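Local atomic coordinates of probable oxidoreductase (Pseudomonas aeruginosa, PDB entry 4B7C), a protein that probably acts as an NADP-dependent oxidoreductase of the medium-chain dehydrogenase/reductase family, binding its cofactor through a Rossmann fold. Residues 232-246 against 262-276. Sequence-based numbering, arbitrary orientation.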
loop_
_atom_site.group_PDB
_atom_site.type_symbol
_atom_site.label_atom_id
_atom_site.label_comp_id
_atom_site.label_asym_id
_atom_site.label_seq_id
_atom_site.Cartn_x
_atom_site.Cartn_y
_atom_site.Cartn_z
ATOM N N ASP B 232 -3.131 10.948 -4.998
ATOM C CA ASP B 232 -4.214 10.304 -5.755
ATOM C C ASP B 232 -3.998 10.427 -7.262
ATOM O O ASP B 232 -4.243 9.484 -8.007
ATOM C CB ASP B 232 -5.568 10.890 -5.366
ATOM C CG ASP B 232 -6.674 9.841 -5.322
ATOM O OD1 ASP B 232 -6.390 8.647 -5.563
ATOM O OD2 ASP B 232 -7.832 10.225 -5.040
ATOM N N THR B 233 -3.511 11.591 -7.699
ATOM C CA THR B 233 -3.222 11.824 -9.115
ATOM C C THR B 233 -2.003 11.046 -9.575
ATOM O O THR B 233 -1.978 10.488 -10.672
ATOM C CB THR B 233 -3.010 13.325 -9.412
ATOM O OG1 THR B 233 -4.173 14.053 -9.009
ATOM C CG2 THR B 233 -2.767 13.559 -10.897
ATOM N N VAL B 234 -0.978 10.997 -8.737
ATOM C CA VAL B 234 0.226 10.241 -9.062
ATOM C C VAL B 234 -0.079 8.750 -9.256
ATOM O O VAL B 234 0.491 8.090 -10.126
ATOM C CB VAL B 234 1.307 10.445 -7.979
ATOM C CG1 VAL B 234 2.474 9.502 -8.207
ATOM C CG2 VAL B 234 1.760 11.902 -7.976
ATOM N N LEU B 235 -0.987 8.237 -8.436
ATOM C CA LEU B 235 -1.419 6.823 -8.520
ATOM C C LEU B 235 -1.949 6.431 -9.899
ATOM O O LEU B 235 -1.782 5.293 -10.324
ATOM C CB LEU B 235 -2.491 6.522 -7.467
ATOM C CG LEU B 235 -1.947 6.203 -6.065
ATOM C CD1 LEU B 235 -2.999 6.350 -4.988
ATOM C CD2 LEU B 235 -1.359 4.797 -6.057
ATOM N N THR B 236 -2.552 7.379 -10.616
ATOM C CA THR B 236 -3.051 7.101 -11.978
ATOM C C THR B 236 -1.926 6.875 -12.991
ATOM O O THR B 236 -2.172 6.367 -14.086
ATOM C CB THR B 236 -3.965 8.224 -12.504
ATOM O OG1 THR B 236 -3.201 9.416 -12.737
ATOM C CG2 THR B 236 -5.065 8.513 -11.499
ATOM N N ARG B 237 -0.695 7.229 -12.626
ATOM C CA ARG B 237 0.437 7.190 -13.568
ATOM C C ARG B 237 1.576 6.266 -13.171
ATOM O O ARG B 237 2.625 6.244 -13.829
ATOM C CB ARG B 237 0.970 8.608 -13.782
ATOM C CG ARG B 237 -0.076 9.507 -14.424
ATOM C CD ARG B 237 -0.638 8.937 -15.758
ATOM N NE ARG B 237 -1.181 10.103 -16.384
ATOM C CZ ARG B 237 -0.503 10.974 -17.115
ATOM N NH1 ARG B 237 0.779 10.780 -17.427
ATOM N NH2 ARG B 237 -1.156 12.033 -17.557
ATOM N N ILE B 238 1.379 5.494 -12.105
ATOM C CA ILE B 238 2.427 4.573 -11.664
ATOM C C ILE B 238 2.609 3.439 -12.657
ATOM O O ILE B 238 1.664 3.019 -13.338
ATOM C CB ILE B 238 2.193 4.002 -10.238
ATOM C CG1 ILE B 238 0.875 3.243 -10.128
ATOM C CG2 ILE B 238 2.190 5.111 -9.191
ATOM C CD1 ILE B 238 0.720 2.485 -8.825
ATOM N N ALA B 239 3.842 2.968 -12.751
ATOM C CA ALA B 239 4.188 1.855 -13.616
ATOM C C ALA B 239 3.973 0.511 -12.931
ATOM O O ALA B 239 3.788 0.432 -11.717
ATOM C CB ALA B 239 5.646 1.959 -14.035
ATOM N N PHE B 240 4.041 -0.536 -13.741
ATOM C CA PHE B 240 4.092 -1.910 -13.274
ATOM C C PHE B 240 5.206 -2.072 -12.223
ATOM O O PHE B 240 6.340 -1.656 -12.446
ATOM C CB PHE B 240 4.326 -2.841 -14.476
ATOM C CG PHE B 240 4.505 -4.291 -14.116
ATOM C CD1 PHE B 240 3.479 -5.010 -13.505
ATOM C CD2 PHE B 240 5.687 -4.953 -14.429
ATOM C CE1 PHE B 240 3.642 -6.349 -13.191
ATOM C CE2 PHE B 240 5.857 -6.294 -14.116
ATOM C CZ PHE B 240 4.831 -6.996 -13.498
ATOM N N LYS B 241 4.851 -2.670 -11.085
ATOM C CA LYS B 241 5.789 -2.932 -9.967
ATOM C C LYS B 241 6.357 -1.650 -9.332
ATOM O O LYS B 241 7.457 -1.643 -8.778
ATOM C CB LYS B 241 6.928 -3.887 -10.385
ATOM C CG LYS B 241 6.443 -5.330 -10.557
ATOM C CD LYS B 241 7.415 -6.446 -10.821
ATOM C CE LYS B 241 6.970 -7.795 -10.252
ATOM N NZ LYS B 241 6.986 -7.936 -8.769
ATOM N N ALA B 242 5.582 -0.574 -9.397
ATOM C CA ALA B 242 5.963 0.679 -8.777
ATOM C C ALA B 242 6.058 0.526 -7.269
ATOM O O ALA B 242 5.380 -0.317 -6.671
ATOM C CB ALA B 242 4.948 1.755 -9.103
ATOM N N ARG B 243 6.877 1.375 -6.663
ATOM C CA ARG B 243 6.970 1.475 -5.206
ATOM C C ARG B 243 6.606 2.873 -4.783
ATOM O O ARG B 243 7.175 3.855 -5.269
ATOM C CB ARG B 243 8.369 1.139 -4.711
ATOM C CG ARG B 243 8.712 -0.336 -4.798
ATOM C CD ARG B 243 9.172 -0.733 -6.196
ATOM N NE ARG B 243 10.459 -0.217 -6.559
ATOM C CZ ARG B 243 10.847 0.099 -7.791
ATOM N NH1 ARG B 243 10.061 0.026 -8.877
ATOM N NH2 ARG B 243 12.077 0.517 -7.911
ATOM N N ILE B 244 5.645 2.955 -3.880
ATOM C CA ILE B 244 5.250 4.203 -3.262
ATOM C C ILE B 244 5.700 4.188 -1.811
ATOM O O ILE B 244 5.300 3.309 -1.034
ATOM C CB ILE B 244 3.732 4.422 -3.304
ATOM C CG1 ILE B 244 3.253 4.480 -4.761
ATOM C CG2 ILE B 244 3.351 5.693 -2.561
ATOM C CD1 ILE B 244 1.784 4.811 -4.898
ATOM N N VAL B 245 6.545 5.150 -1.444
ATOM C CA VAL B 245 6.983 5.266 -0.061
ATOM C C VAL B 245 6.305 6.446 0.600
ATOM O O VAL B 245 6.366 7.579 0.109
ATOM C CB VAL B 245 8.526 5.332 0.069
ATOM C CG1 VAL B 245 9.110 6.429 -0.784
ATOM C CG2 VAL B 245 8.917 5.510 1.527
ATOM N N LEU B 246 5.631 6.161 1.712
ATOM C CA LEU B 246 4.929 7.172 2.482
ATOM C C LEU B 246 5.791 7.624 3.665
ATOM O O LEU B 246 6.111 6.828 4.561
ATOM C CB LEU B 246 3.599 6.641 3.023
ATOM C CG LEU B 246 2.631 6.048 2.008
ATOM C CD1 LEU B 246 1.385 5.565 2.756
ATOM C CD2 LEU B 246 2.279 7.058 0.921
ATOM N N PRO B 262 -6.833 8.099 -0.811
ATOM C CA PRO B 262 -6.671 7.952 -2.256
ATOM C C PRO B 262 -7.716 7.053 -2.930
ATOM O O PRO B 262 -7.675 5.827 -2.802
ATOM C CB PRO B 262 -5.272 7.352 -2.392
ATOM C CG PRO B 262 -5.034 6.638 -1.117
ATOM C CD PRO B 262 -5.810 7.355 -0.057
ATOM N N ALA B 263 -8.625 7.679 -3.674
ATOM C CA ALA B 263 -9.665 6.964 -4.430
ATOM C C ALA B 263 -9.084 6.060 -5.511
ATOM O O ALA B 263 -9.727 5.094 -5.928
ATOM C CB ALA B 263 -10.644 7.961 -5.048
ATOM N N ASN B 264 -7.873 6.371 -5.963
ATOM C CA ASN B 264 -7.201 5.596 -7.023
ATOM C C ASN B 264 -6.269 4.489 -6.503
ATOM O O ASN B 264 -5.418 3.985 -7.242
ATOM C CB ASN B 264 -6.403 6.532 -7.947
ATOM C CG ASN B 264 -7.291 7.516 -8.686
ATOM O OD1 ASN B 264 -8.337 7.142 -9.205
ATOM N ND2 ASN B 264 -6.874 8.777 -8.743
ATOM N N TYR B 265 -6.467 4.087 -5.253
ATOM C CA TYR B 265 -5.578 3.098 -4.600
ATOM C C TYR B 265 -5.547 1.749 -5.327
ATOM O O TYR B 265 -4.551 1.041 -5.271
ATOM C CB TYR B 265 -5.957 2.902 -3.127
ATOM C CG TYR B 265 -7.047 1.890 -2.908
ATOM C CD1 TYR B 265 -8.388 2.234 -3.059
ATOM C CD2 TYR B 265 -6.742 0.584 -2.548
ATOM C CE1 TYR B 265 -9.393 1.300 -2.863
ATOM C CE2 TYR B 265 -7.733 -0.359 -2.358
ATOM C CZ TYR B 265 -9.054 -0.001 -2.511
ATOM O OH TYR B 265 -10.023 -0.945 -2.327
ATOM N N LEU B 266 -6.622 1.417 -6.036
ATOM C CA LEU B 266 -6.685 0.159 -6.803
ATOM C C LEU B 266 -5.711 0.123 -7.967
ATOM O O LEU B 266 -5.472 -0.926 -8.565
ATOM C CB LEU B 266 -8.110 -0.137 -7.281
ATOM C CG LEU B 266 -9.038 -0.700 -6.202
ATOM C CD1 LEU B 266 -10.472 -0.798 -6.719
ATOM C CD2 LEU B 266 -8.531 -2.067 -5.731
ATOM N N SER B 267 -5.119 1.269 -8.291
ATOM C CA SER B 267 -3.990 1.291 -9.225
ATOM C C SER B 267 -2.874 0.363 -8.740
ATOM O O SER B 267 -2.117 -0.189 -9.535
ATOM C CB SER B 267 -3.457 2.721 -9.403
ATOM O OG SER B 267 -2.415 2.727 -10.359
ATOM N N LEU B 268 -2.766 0.207 -7.428
ATOM C CA LEU B 268 -1.799 -0.749 -6.822
ATOM C C LEU B 268 -2.068 -2.191 -7.214
ATOM O O LEU B 268 -1.140 -2.989 -7.378
ATOM C CB LEU B 268 -1.814 -0.645 -5.300
ATOM C CG LEU B 268 -1.365 0.675 -4.678
ATOM C CD1 LEU B 268 -1.636 0.682 -3.181
ATOM C CD2 LEU B 268 0.097 0.951 -4.993
ATOM N N LEU B 269 -3.341 -2.510 -7.401
ATOM C CA LEU B 269 -3.751 -3.818 -7.938
ATOM C C LEU B 269 -3.445 -3.931 -9.438
ATOM O O LEU B 269 -2.756 -4.848 -9.883
ATOM C CB LEU B 269 -5.247 -4.053 -7.675
ATOM C CG LEU B 269 -5.892 -5.318 -8.262
ATOM C CD1 LEU B 269 -5.159 -6.577 -7.858
ATOM C CD2 LEU B 269 -7.334 -5.404 -7.797
ATOM N N VAL B 270 -3.981 -2.992 -10.213
ATOM C CA VAL B 270 -3.802 -2.979 -11.678
ATOM C C VAL B 270 -2.331 -3.062 -12.083
ATOM O O VAL B 270 -1.946 -3.824 -12.975
ATOM C CB VAL B 270 -4.434 -1.710 -12.276
ATOM C CG1 VAL B 270 -4.222 -1.670 -13.782
ATOM C CG2 VAL B 270 -5.914 -1.668 -11.939
ATOM N N ASN B 271 -1.499 -2.314 -11.364
ATOM C CA ASN B 271 -0.056 -2.266 -11.617
ATOM C C ASN B 271 0.796 -3.174 -10.720
ATOM O O ASN B 271 2.028 -3.189 -10.814
ATOM C CB ASN B 271 0.406 -0.817 -11.494
ATOM C CG ASN B 271 -0.206 0.058 -12.564
ATOM O OD1 ASN B 271 0.090 -0.124 -13.738
ATOM N ND2 ASN B 271 -1.089 0.974 -12.171
ATOM N N ARG B 272 0.127 -3.944 -9.872
ATOM C CA ARG B 272 0.802 -4.883 -8.953
ATOM C C ARG B 272 1.984 -4.187 -8.266
ATOM O O ARG B 272 3.129 -4.631 -8.291
ATOM C CB ARG B 272 1.221 -6.152 -9.677
ATOM C CG ARG B 272 0.023 -6.939 -10.171
ATOM C CD ARG B 272 -0.401 -6.512 -11.576
ATOM N NE ARG B 272 0.271 -7.295 -12.605
ATOM C CZ ARG B 272 0.131 -7.103 -13.917
ATOM N NH1 ARG B 272 -0.650 -6.131 -14.375
ATOM N NH2 ARG B 272 0.777 -7.884 -14.765
ATOM N N ALA B 273 1.633 -3.072 -7.661
ATOM C CA ALA B 273 2.559 -2.138 -7.061
ATOM C C ALA B 273 2.446 -2.185 -5.549
ATOM O O ALA B 273 1.492 -2.737 -5.004
ATOM C CB ALA B 273 2.222 -0.728 -7.532
ATOM N N ARG B 274 3.402 -1.532 -4.892
ATOM C CA ARG B 274 3.534 -1.565 -3.441
ATOM C C ARG B 274 3.494 -0.163 -2.858
ATOM O O ARG B 274 4.148 0.756 -3.365
ATOM C CB ARG B 274 4.849 -2.257 -3.072
ATOM C CG ARG B 274 5.184 -2.254 -1.593
ATOM C CD ARG B 274 6.589 -2.775 -1.346
ATOM N NE ARG B 274 6.766 -4.116 -1.887
ATOM C CZ ARG B 274 7.743 -4.506 -2.709
ATOM N NH1 ARG B 274 8.695 -3.667 -3.105
ATOM N NH2 ARG B 274 7.778 -5.770 -3.125
ATOM N N MET B 275 2.717 -0.006 -1.795
ATOM C CA MET B 275 2.671 1.226 -1.034
ATOM C C MET B 275 3.071 0.909 0.402
ATOM O O MET B 275 2.432 0.098 1.076
ATOM C CB MET B 275 1.283 1.867 -1.061
ATOM C CG MET B 275 1.181 3.177 -0.292
ATOM S SD MET B 275 -0.470 3.899 -0.283
ATOM C CE MET B 275 -0.407 4.657 -1.882
ATOM N N GLU B 276 4.106 1.596 0.881
ATOM C CA GLU B 276 4.702 1.274 2.171
ATOM C C GLU B 276 5.116 2.495 2.979
ATOM O O GLU B 276 5.718 3.438 2.460
ATOM C CB GLU B 276 5.901 0.351 1.972
ATOM C CG GLU B 276 6.488 -0.180 3.266
ATOM C CD GLU B 276 7.533 -1.260 3.046
ATOM O OE1 GLU B 276 7.617 -1.821 1.939
ATOM O OE2 GLU B 276 8.264 -1.562 4.003
HETATM O O HOH W 1 -0.747 3.534 -14.165
HETATM O O HOH W 2 4.222 -7.301 -8.329
#
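Ile244 and Met275 meet on one face of the parallel pair formed by strands 242-246 and 274-276, the last two strands of the Rossmann sheet. Backbone bonds run from Arg274 N to Ala242 O, Ile244 N to Arg274 O, Glu276 N to Ile244 O and Leu246 N to Glu276 O. The methyl CE of Met275 lies 3.7 Å from CD1 of Ile244, while its CG and SD border Leu246. With CG anti to the backbone N (chi1 -179°), the thioether chain runs extended, bends only at its end and suits this dense layer, where Leu235 of helix 228-235, Ile238 of strand 238-239 and Leu268 of helix 267-270 fill in.

Polar groups tie down the flanking loop. Asp232 receives Asn264 N on the syn lone pair of OD1 (2.7 Å) and Ala263 N on OD2, which is also salt-bridged to Arg260. Asn264 ND2 returns 2.8 Å to Asp232 O from above the carbonyl plane. Ser267, whose short side chain suits a close approach to backbone, donates OG to Leu235 O at 2.6 Å.

The other end is looser. The exposed Phe240 presents CE1 over one face of the Arg272 guanidinium, 3.5 Å from NE, with the planes 63° apart; that arginine pairs with Asp282 of the second subunit. A water bridges Lys241 NZ and Arg272 O.

Arg274 is salt-bridged to Glu276 of the second subunit, and Glu276 to Arg274 of that subunit, whose strand continues the sheet antiparallel. The chemistry implies an apolar layer beside hydrogen-bonded buried polar groups, and a charged margin suited to dimerisation.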